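Local coordinates for protein invasin ipaB (Shigella flexneri, PDB 3U0C) that forms, together with its partner translocator, a pore in the host membrane through which the type III secretion system passes effector proteins into target cells, at residues N60-L65 / A72-I77; S103-L108 / T186-Q191. One frame throughout, in Å; residues are numbered along the deposited sequence.

Interaction 1 (N60-L65 / A72-I77)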
loop_
_atom_site.group_PDB
_atom_site.type_symbol
_atom_site.label_atom_id
_atom_site.label_comp_id
_atom_site.label_asym_id
_atom_site.label_seq_id
_atom_site.Cartn_x
_atom_site.Cartn_y
_atom_site.Cartn_z
ATOM N N ASN A 60 33.685 -0.746 41.747
ATOM C CA ASN A 60 35.012 -0.322 42.175
ATOM C C ASN A 60 34.981 0.913 43.076
ATOM O O ASN A 60 35.624 0.941 44.126
ATOM C CB ASN A 60 35.894 -0.052 40.950
ATOM C CG ASN A 60 37.381 -0.166 41.256
ATOM O OD1 ASN A 60 37.842 0.216 42.337
ATOM N ND2 ASN A 60 38.139 -0.710 40.307
ATOM N N LEU A 61 34.243 1.938 42.659
ATOM C CA LEU A 61 34.119 3.159 43.442
ATOM C C LEU A 61 33.542 2.845 44.824
ATOM O O LEU A 61 34.039 3.323 45.832
ATOM C CB LEU A 61 33.266 4.217 42.718
ATOM C CG LEU A 61 33.806 4.849 41.422
ATOM C CD1 LEU A 61 32.800 5.784 40.761
ATOM C CD2 LEU A 61 35.102 5.590 41.658
ATOM N N ILE A 62 32.490 2.036 44.857
ATOM C CA ILE A 62 31.841 1.666 46.109
ATOM C C ILE A 62 32.797 0.937 47.072
ATOM O O ILE A 62 32.762 1.158 48.286
ATOM C CB ILE A 62 30.592 0.810 45.846
ATOM C CG1 ILE A 62 29.449 1.683 45.305
ATOM C CG2 ILE A 62 30.167 0.069 47.095
ATOM C CD1 ILE A 62 28.115 0.975 45.238
ATOM N N GLN A 63 33.641 0.074 46.513
ATOM C CA GLN A 63 34.666 -0.656 47.255
ATOM C C GLN A 63 35.459 0.234 48.189
ATOM O O GLN A 63 35.635 -0.081 49.367
ATOM C CB GLN A 63 35.640 -1.288 46.274
ATOM C CG GLN A 63 36.801 -2.007 46.899
ATOM C CD GLN A 63 37.406 -3.002 45.940
ATOM O OE1 GLN A 63 38.041 -2.623 44.948
ATOM N NE2 GLN A 63 37.175 -4.295 46.199
ATOM N N ILE A 64 35.965 1.336 47.653
ATOM C CA ILE A 64 36.800 2.235 48.436
ATOM C C ILE A 64 36.016 3.345 49.144
ATOM O O ILE A 64 36.339 3.719 50.286
ATOM C CB ILE A 64 37.907 2.848 47.573
ATOM C CG1 ILE A 64 38.685 1.733 46.867
ATOM C CG2 ILE A 64 38.821 3.741 48.420
ATOM C CD1 ILE A 64 40.141 2.049 46.631
ATOM N N LEU A 65 34.976 3.838 48.476
ATOM C CA LEU A 65 34.286 5.054 48.883
ATOM C C LEU A 65 33.054 4.805 49.745
ATOM O O LEU A 65 32.575 5.714 50.416
ATOM C CB LEU A 65 33.905 5.887 47.649
ATOM C CG LEU A 65 35.080 6.487 46.871
ATOM C CD1 LEU A 65 34.581 7.418 45.769
ATOM C CD2 LEU A 65 36.070 7.221 47.815
ATOM N N ALA A 72 23.157 8.077 45.382
ATOM C CA ALA A 72 22.510 8.893 44.364
ATOM C C ALA A 72 22.990 8.498 42.982
ATOM O O ALA A 72 22.203 8.352 42.043
ATOM C CB ALA A 72 22.825 10.343 44.600
ATOM N N LEU A 73 24.307 8.356 42.858
ATOM C CA LEU A 73 24.902 7.895 41.615
ATOM C C LEU A 73 24.400 6.477 41.301
ATOM O O LEU A 73 23.989 6.187 40.177
ATOM C CB LEU A 73 26.424 7.966 41.711
ATOM C CG LEU A 73 27.287 7.588 40.510
ATOM C CD1 LEU A 73 26.899 8.369 39.274
ATOM C CD2 LEU A 73 28.772 7.786 40.857
ATOM N N THR A 74 24.406 5.613 42.314
ATOM C CA THR A 74 23.922 4.242 42.180
ATOM C C THR A 74 22.508 4.212 41.591
ATOM O O THR A 74 22.163 3.380 40.748
ATOM C CB THR A 74 23.899 3.540 43.549
ATOM O OG1 THR A 74 25.244 3.292 43.974
ATOM C CG2 THR A 74 23.172 2.219 43.467
ATOM N N ASN A 75 21.690 5.133 42.069
ATOM C CA ASN A 75 20.319 5.229 41.646
ATOM C C ASN A 75 20.244 5.743 40.220
ATOM O O ASN A 75 19.470 5.244 39.417
ATOM C CB ASN A 75 19.551 6.148 42.588
ATOM C CG ASN A 75 19.216 5.472 43.896
ATOM O OD1 ASN A 75 19.188 4.240 43.981
ATOM N ND2 ASN A 75 18.955 6.270 44.928
ATOM N N LYS A 76 21.057 6.744 39.912
ATOM C CA LYS A 76 21.115 7.237 38.550
ATOM C C LYS A 76 21.519 6.136 37.576
ATOM O O LYS A 76 20.942 6.021 36.490
ATOM C CB LYS A 76 22.039 8.443 38.454
ATOM C CG LYS A 76 21.473 9.643 39.171
ATOM C CD LYS A 76 22.371 10.846 39.046
ATOM C CE LYS A 76 21.668 12.057 39.598
ATOM N NZ LYS A 76 22.571 13.221 39.598
ATOM N N ILE A 77 22.491 5.317 37.981
ATOM C CA ILE A 77 22.957 4.210 37.153
ATOM C C ILE A 77 21.852 3.188 36.872
ATOM O O ILE A 77 21.749 2.674 35.766
ATOM C CB ILE A 77 24.167 3.508 37.773
ATOM C CG1 ILE A 77 25.394 4.430 37.721
ATOM C CG2 ILE A 77 24.437 2.191 37.072
ATOM C CD1 ILE A 77 26.552 3.959 38.564
#
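Leu61 and Ile62 meet Leu73 and Thr74 in a helical hairpin, where helix 50-65 turns back onto the start of helix 71-141. The two segments run in roughly opposite directions. Their closest alpha carbons, Ile62 CA and Thr74 CA, are 9.2 Å apart. The contact is small, burying 84 Å² in all, and it is made by side chains at two points.

At the first point a methyl group meets a methyl group. Leu61 CD1 and Leu73 CD2 approach tip to tip at 4.5 Å, a loose apolar touch.

At the second point the end of Ile62 reaches the hydroxyl of Thr74. Ile62 CD1 lies 3.9 Å from Thr74 OG1. The two side chains cross at about a right angle. The outer arm of Ile62 is extended, with chi2 at -170°, and this carries CD1 out across the gap. With chi1 at -71°, Thr74 OG1 sits on the backbone N side, facing the preceding turn, where it is hydrogen-bonded to Leu70 O. The hydroxyl therefore has its polar partner within the hairpin turn, and Ile62 offers it only a carbon contact.

Leu70 lies at the closed end of the hairpin. The side chains of Leu61 and Ile62 both touch it, and Ile62 also touches Glu67. Further from the turn, Leu73 packs on Ile58 and Ile77 on Leu54 and Ile58. These apolar contacts continue the packing of helix 71-141 against the earlier turns of helix 50-65.

Interaction 2 (S103-L108 / T186-Q191)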
loop_
_atom_site.group_PDB
_atom_site.type_symbol
_atom_site.label_atom_id
_atom_site.label_comp_id
_atom_site.label_asym_id
_atom_site.label_seq_id
_atom_site.Cartn_x
_atom_site.Cartn_y
_atom_site.Cartn_z
ATOM N N SER A 103 8.427 -3.468 2.949
ATOM C CA SER A 103 8.109 -4.598 2.097
ATOM C C SER A 103 6.649 -4.523 1.632
ATOM O O SER A 103 6.345 -4.724 0.448
ATOM C CB SER A 103 8.372 -5.894 2.855
ATOM O OG SER A 103 7.594 -6.953 2.342
ATOM N N GLU A 104 5.753 -4.222 2.571
ATOM C CA GLU A 104 4.330 -4.076 2.282
ATOM C C GLU A 104 4.074 -2.968 1.268
ATOM O O GLU A 104 3.273 -3.122 0.336
ATOM C CB GLU A 104 3.536 -3.801 3.557
ATOM C CG GLU A 104 3.707 -4.866 4.622
ATOM C CD GLU A 104 2.736 -4.719 5.782
ATOM O OE1 GLU A 104 2.392 -3.578 6.145
ATOM O OE2 GLU A 104 2.309 -5.756 6.325
ATOM N N THR A 105 4.756 -1.848 1.467
ATOM C CA THR A 105 4.667 -0.726 0.552
ATOM C C THR A 105 5.129 -1.096 -0.866
ATOM O O THR A 105 4.502 -0.703 -1.844
ATOM C CB THR A 105 5.410 0.504 1.096
ATOM O OG1 THR A 105 4.589 1.146 2.077
ATOM C CG2 THR A 105 5.729 1.486 -0.001
ATOM N N GLU A 106 6.209 -1.864 -0.971
ATOM C CA GLU A 106 6.702 -2.302 -2.273
ATOM C C GLU A 106 5.734 -3.228 -2.991
ATOM O O GLU A 106 5.573 -3.141 -4.212
ATOM C CB GLU A 106 8.051 -2.992 -2.122
ATOM C CG GLU A 106 9.165 -2.012 -1.849
ATOM C CD GLU A 106 10.439 -2.679 -1.423
ATOM O OE1 GLU A 106 10.381 -3.836 -0.955
ATOM O OE2 GLU A 106 11.506 -2.039 -1.559
ATOM N N GLY A 107 5.106 -4.121 -2.234
ATOM C CA GLY A 107 4.112 -5.023 -2.775
ATOM C C GLY A 107 2.916 -4.260 -3.306
ATOM O O GLY A 107 2.474 -4.491 -4.416
ATOM N N LEU A 108 2.417 -3.321 -2.515
ATOM C CA LEU A 108 1.280 -2.513 -2.924
ATOM C C LEU A 108 1.605 -1.589 -4.101
ATOM O O LEU A 108 0.730 -1.242 -4.888
ATOM C CB LEU A 108 0.738 -1.704 -1.745
ATOM C CG LEU A 108 0.024 -2.479 -0.633
ATOM C CD1 LEU A 108 -0.162 -1.597 0.598
ATOM C CD2 LEU A 108 -1.308 -3.051 -1.104
ATOM N N THR A 186 -1.796 4.850 1.426
ATOM C CA THR A 186 -2.017 5.901 2.395
ATOM C C THR A 186 -2.062 5.347 3.822
ATOM O O THR A 186 -1.469 5.937 4.728
ATOM C CB THR A 186 -3.272 6.738 2.076
ATOM O OG1 THR A 186 -3.128 7.318 0.780
ATOM C CG2 THR A 186 -3.428 7.872 3.073
ATOM N N ASP A 187 -2.725 4.210 4.027
ATOM C CA ASP A 187 -2.688 3.597 5.351
ATOM C C ASP A 187 -1.262 3.304 5.798
ATOM O O ASP A 187 -0.957 3.370 6.990
ATOM C CB ASP A 187 -3.476 2.290 5.439
ATOM C CG ASP A 187 -3.328 1.626 6.814
ATOM O OD1 ASP A 187 -3.988 2.100 7.761
ATOM O OD2 ASP A 187 -2.533 0.668 6.956
ATOM N N LYS A 188 -0.399 2.942 4.855
ATOM C CA LYS A 188 0.976 2.623 5.212
ATOM C C LYS A 188 1.710 3.875 5.667
ATOM O O LYS A 188 2.577 3.810 6.540
ATOM C CB LYS A 188 1.711 1.916 4.078
ATOM C CG LYS A 188 1.120 0.549 3.741
ATOM C CD LYS A 188 0.880 -0.280 4.997
ATOM C CE LYS A 188 0.175 -1.583 4.697
ATOM N NZ LYS A 188 -1.212 -1.357 4.155
ATOM N N SER A 189 1.346 5.021 5.109
ATOM C CA SER A 189 1.981 6.255 5.531
ATOM C C SER A 189 1.453 6.692 6.904
ATOM O O SER A 189 2.175 7.295 7.688
ATOM C CB SER A 189 1.844 7.354 4.470
ATOM O OG SER A 189 0.751 8.208 4.735
ATOM N N MET A 190 0.204 6.356 7.204
ATOM C CA MET A 190 -0.345 6.614 8.534
ATOM C C MET A 190 0.292 5.714 9.578
ATOM O O MET A 190 0.665 6.181 10.651
ATOM C CB MET A 190 -1.859 6.413 8.567
ATOM C CG MET A 190 -2.634 7.477 7.818
ATOM S SD MET A 190 -4.358 7.026 7.570
ATOM C CE MET A 190 -4.412 6.664 5.820
ATOM N N GLN A 191 0.401 4.424 9.271
ATOM C CA GLN A 191 1.042 3.479 10.177
ATOM C C GLN A 191 2.464 3.926 10.489
ATOM O O GLN A 191 2.928 3.776 11.626
ATOM C CB GLN A 191 1.091 2.072 9.594
ATOM C CG GLN A 191 -0.246 1.339 9.482
ATOM C CD GLN A 191 -0.041 -0.157 9.321
ATOM O OE1 GLN A 191 0.782 -0.748 10.011
ATOM N NE2 GLN A 191 -0.768 -0.769 8.407
#
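The carboxylate of Glu104 is approached by the aliphatic end of Lys188. Lys188 CE lies 3.3 Å from Glu104 OE1, well out of the plane of the group. The side chains cross at about a right angle. Lys188 is bent at chi2 and again at chi4 (-64°), and its charged end turns aside. Lys188 NZ stays 4.7 Å from Glu104 OE1, too far for a salt bridge, although the opposite charges probably still attract.

NZ instead makes a long salt bridge to Asp187 OD2 and a weak hydrogen bond to Lys184 O. The second flat group is the amide of Gln191. Gln191 NE2 donates to Asp187 OD2 at 2.7 Å in a nearly straight bond, with the acceptor in the amide plane. This ties the carboxylate of Asp187 to the next turn.

Leu108 CD1 lies 3.7 Å from Lys188 NZ, and Thr105 OG1 is 3.6 Å from Lys188 CB. Lys188 thus bridges the two segments with its whole chain.

The local axes run antiparallel at 167° and are 10.3 Å apart, as two helices of the coiled coil. Leu101 of helix 71-141 touches Lys188 and Gln191. Leu108 packs on Leu185 and Lys184 of helix 150-197.

Overall arrangement
Both contacts use helix 71-141, the long helix of this N-terminal coiled-coil region. Interaction 1 closes a short hairpin at one end of the rod, about 52 Å from the centre of the chain. Interaction 2 lies near the middle, about 4 Å from that centre, and joins helix 71-141 to helix 150-197. The contact centres are 48 Å apart, and their nearest atoms about 31 Å, so they do not touch. They follow one another along the chain. Interaction 1 joins near neighbours in sequence, whereas the segments of interaction 2 lie 78 positions apart in sequence at their closest ends. Both are surface contacts that join helices within the elongated fold.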